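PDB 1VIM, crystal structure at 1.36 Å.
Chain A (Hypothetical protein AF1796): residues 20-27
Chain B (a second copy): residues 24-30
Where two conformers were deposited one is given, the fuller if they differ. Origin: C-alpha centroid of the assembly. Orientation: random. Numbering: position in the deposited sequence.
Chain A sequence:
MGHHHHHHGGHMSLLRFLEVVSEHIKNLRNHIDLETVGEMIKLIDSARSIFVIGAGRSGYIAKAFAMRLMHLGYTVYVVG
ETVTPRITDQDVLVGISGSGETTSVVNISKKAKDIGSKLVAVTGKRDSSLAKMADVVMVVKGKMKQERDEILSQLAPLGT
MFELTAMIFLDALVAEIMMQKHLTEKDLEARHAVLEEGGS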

# COMPACT_ATOMS: atom_id res chain seq x y z
N VAL A 20 24.44 -1.49 20.55
CA VAL A 20 24.68 -0.41 19.58
C VAL A 20 23.48 0.54 19.52
O VAL A 20 23.67 1.75 19.56
CB VAL A 20 25.02 -0.95 18.18
CG1 VAL A 20 25.12 0.20 17.16
CG2 VAL A 20 26.30 -1.74 18.25
N VAL A 21 22.25 0.00 19.48
CA VAL A 21 21.06 0.85 19.48
C VAL A 21 21.07 1.77 20.72
O VAL A 21 20.83 2.97 20.58
CB VAL A 21 19.77 0.01 19.41
CG1 VAL A 21 18.51 0.89 19.60
CG2 VAL A 21 19.70 -0.66 18.06
N SER A 22 21.37 1.19 21.91
CA SER A 22 21.46 1.98 23.15
C SER A 22 22.42 3.14 22.99
O SER A 22 22.11 4.30 23.36
CB SER A 22 21.94 1.08 24.28
OG SER A 22 20.88 0.29 24.74
N GLU A 23 23.59 2.87 22.41
CA GLU A 23 24.60 3.91 22.27
C GLU A 23 24.14 4.99 21.31
O GLU A 23 24.39 6.17 21.53
CB GLU A 23 25.91 3.29 21.79
CG GLU A 23 27.06 4.29 21.67
CD GLU A 23 27.66 4.71 22.99
OE1 GLU A 23 27.21 4.24 24.06
OE2 GLU A 23 28.60 5.54 22.95
N HIS A 24 23.45 4.59 20.24
CA HIS A 24 22.95 5.57 19.28
C HIS A 24 21.85 6.44 19.83
O HIS A 24 21.78 7.62 19.46
CB HIS A 24 22.55 4.85 17.98
CG HIS A 24 23.73 4.50 17.14
ND1 HIS A 24 23.95 5.06 15.91
CD2 HIS A 24 24.79 3.69 17.39
CE1 HIS A 24 25.08 4.60 15.41
NE2 HIS A 24 25.62 3.77 16.30
N ILE A 25 20.99 5.89 20.70
CA ILE A 25 19.95 6.73 21.28
C ILE A 25 20.57 7.71 22.27
O ILE A 25 20.19 8.88 22.29
CB ILE A 25 18.86 5.90 21.97
CG1 ILE A 25 18.24 4.87 21.03
CG2 ILE A 25 17.75 6.83 22.52
CD1 ILE A 25 17.53 3.68 21.84
N LYS A 26 21.54 7.25 23.05
CA LYS A 26 22.29 8.17 23.91
C LYS A 26 22.96 9.27 23.09
O LYS A 26 22.94 10.46 23.48
CB LYS A 26 23.30 7.37 24.74
CG LYS A 26 22.59 6.50 25.78
CD LYS A 26 23.54 5.71 26.65
CE LYS A 26 22.78 4.94 27.70
NZ LYS A 26 23.10 5.40 29.09
N ASN A 27 23.54 8.90 21.94
CA ASN A 27 24.18 9.87 21.06
C ASN A 27 23.19 10.93 20.57
O ASN A 27 23.50 12.12 20.54
CB ASN A 27 24.86 9.18 19.87
CG ASN A 27 25.58 10.17 18.96
OD1 ASN A 27 26.60 10.74 19.37
ND2 ASN A 27 25.07 10.37 17.74
N HIS B 24 13.98 1.64 28.30
CA HIS B 24 13.30 0.51 27.72
C HIS B 24 14.21 -0.43 26.92
O HIS B 24 14.04 -1.65 26.96
CB HIS B 24 12.17 1.03 26.86
CG HIS B 24 11.09 0.04 26.65
ND1 HIS B 24 10.01 -0.07 27.49
CD2 HIS B 24 10.92 -0.90 25.69
CE1 HIS B 24 9.22 -1.04 27.06
NE2 HIS B 24 9.74 -1.55 25.96
N ILE B 25 15.15 0.13 26.17
CA ILE B 25 16.09 -0.69 25.40
C ILE B 25 17.05 -1.43 26.34
O ILE B 25 17.33 -2.61 26.14
CB ILE B 25 16.78 0.12 24.29
CG1 ILE B 25 15.71 0.59 23.28
CG2 ILE B 25 17.81 -0.73 23.53
CD1 ILE B 25 14.69 -0.55 22.88
N LYS B 26 17.50 -0.76 27.39
CA LYS B 26 18.27 -1.44 28.44
C LYS B 26 17.48 -2.62 29.01
O LYS B 26 18.00 -3.73 29.16
CB LYS B 26 18.65 -0.44 29.54
CG LYS B 26 19.78 0.53 29.13
CD LYS B 26 20.23 1.41 30.29
CE LYS B 26 20.83 2.71 29.78
NZ LYS B 26 19.78 3.75 29.52
N ASN B 27 16.20 -2.40 29.30
CA ASN B 27 15.38 -3.47 29.85
C ASN B 27 15.20 -4.64 28.87
O ASN B 27 15.34 -5.81 29.26
CB ASN B 27 14.07 -2.91 30.40
CG ASN B 27 14.28 -2.21 31.75
OD1 ASN B 27 14.87 -2.78 32.68
ND2 ASN B 27 13.79 -0.98 31.86
N LEU B 28 14.97 -4.32 27.60
CA LEU B 28 14.89 -5.35 26.58
C LEU B 28 16.17 -6.19 26.54
O LEU B 28 16.11 -7.41 26.47
CB LEU B 28 14.64 -4.74 25.19
CG LEU B 28 14.60 -5.68 23.98
CD1 LEU B 28 13.37 -6.58 23.97
CD2 LEU B 28 14.69 -4.86 22.71
N ARG B 29 17.31 -5.51 26.58
CA ARG B 29 18.62 -6.16 26.56
C ARG B 29 18.77 -7.14 27.71
O ARG B 29 19.37 -8.20 27.55
CB ARG B 29 19.72 -5.11 26.63
CG ARG B 29 19.97 -4.39 25.33
CD ARG B 29 20.86 -3.15 25.45
NE ARG B 29 22.22 -3.54 25.83
CZ ARG B 29 23.14 -2.74 26.33
NH1 ARG B 29 22.88 -1.45 26.51
NH2 ARG B 29 24.33 -3.23 26.63
N ASN B 30 18.21 -6.79 28.86
CA ASN B 30 18.34 -7.65 30.02
C ASN B 30 17.39 -8.83 30.04
O ASN B 30 17.72 -9.83 30.66
CB ASN B 30 18.24 -6.86 31.34
CG ASN B 30 19.38 -5.86 31.52
OD1 ASN B 30 19.21 -4.82 32.15
ND2 ASN B 30 20.53 -6.15 30.92

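Helices that pack side by side in nearly opposite directions illustrate how one interface can bring small, apolar and charged side chains together, and this pair from two copies of one protein is a compact example. Both stretches are helical throughout, with i to i+4 hydrogen bonds such as I25(A) N to V21(A) O and R29(B) N to I25(B) O, each 2.9 Å. Their axes run almost antiparallel, at 171°, and come within 9.8 Å of each other. Across the gap the nearest backbone positions are S22(A) and I25(B), whose CA atoms lie 6.4 Å apart.

The small side chain of S22(A) points toward the partner helix, and I25(B) packs against it, with OG of S22(A) 3.5 Å from CG2 of I25(B). The same isoleucine has apolar neighbours in two other residues of chain A: its CG2 lies 4.3 Å from CG1 of V21(A), while its CG1 lies 3.9 Å from CD1 of I25(A). The two copies of I25 thus meet directly, though with different chi2 rotamers, t in chain A and m in chain B.

One turn beyond I25(B), R29(B) reaches the serine from the same helix. Its NH1 donates a weak hydrogen bond to OG of S22(A), 3.2 Å long with an N-H...O angle of 143°; the hydroxyl oxygen sits at the edge of the guanidinium, near its plane, where the N-H groups point. S22(A) therefore combines a close apolar neighbour with a polar one.

The lysines make a less obvious pairing. In both K26 residues the CA-to-CB bond points sideways, yet the end of the side chain comes nearer the other stretch, bringing NZ of K26(A) within 3.7 Å of NZ of K26(B). Such proximity of like charges is unfavourable by itself. NZ of K26(B) is also hydrogen-bonded to a residue just outside the stretches.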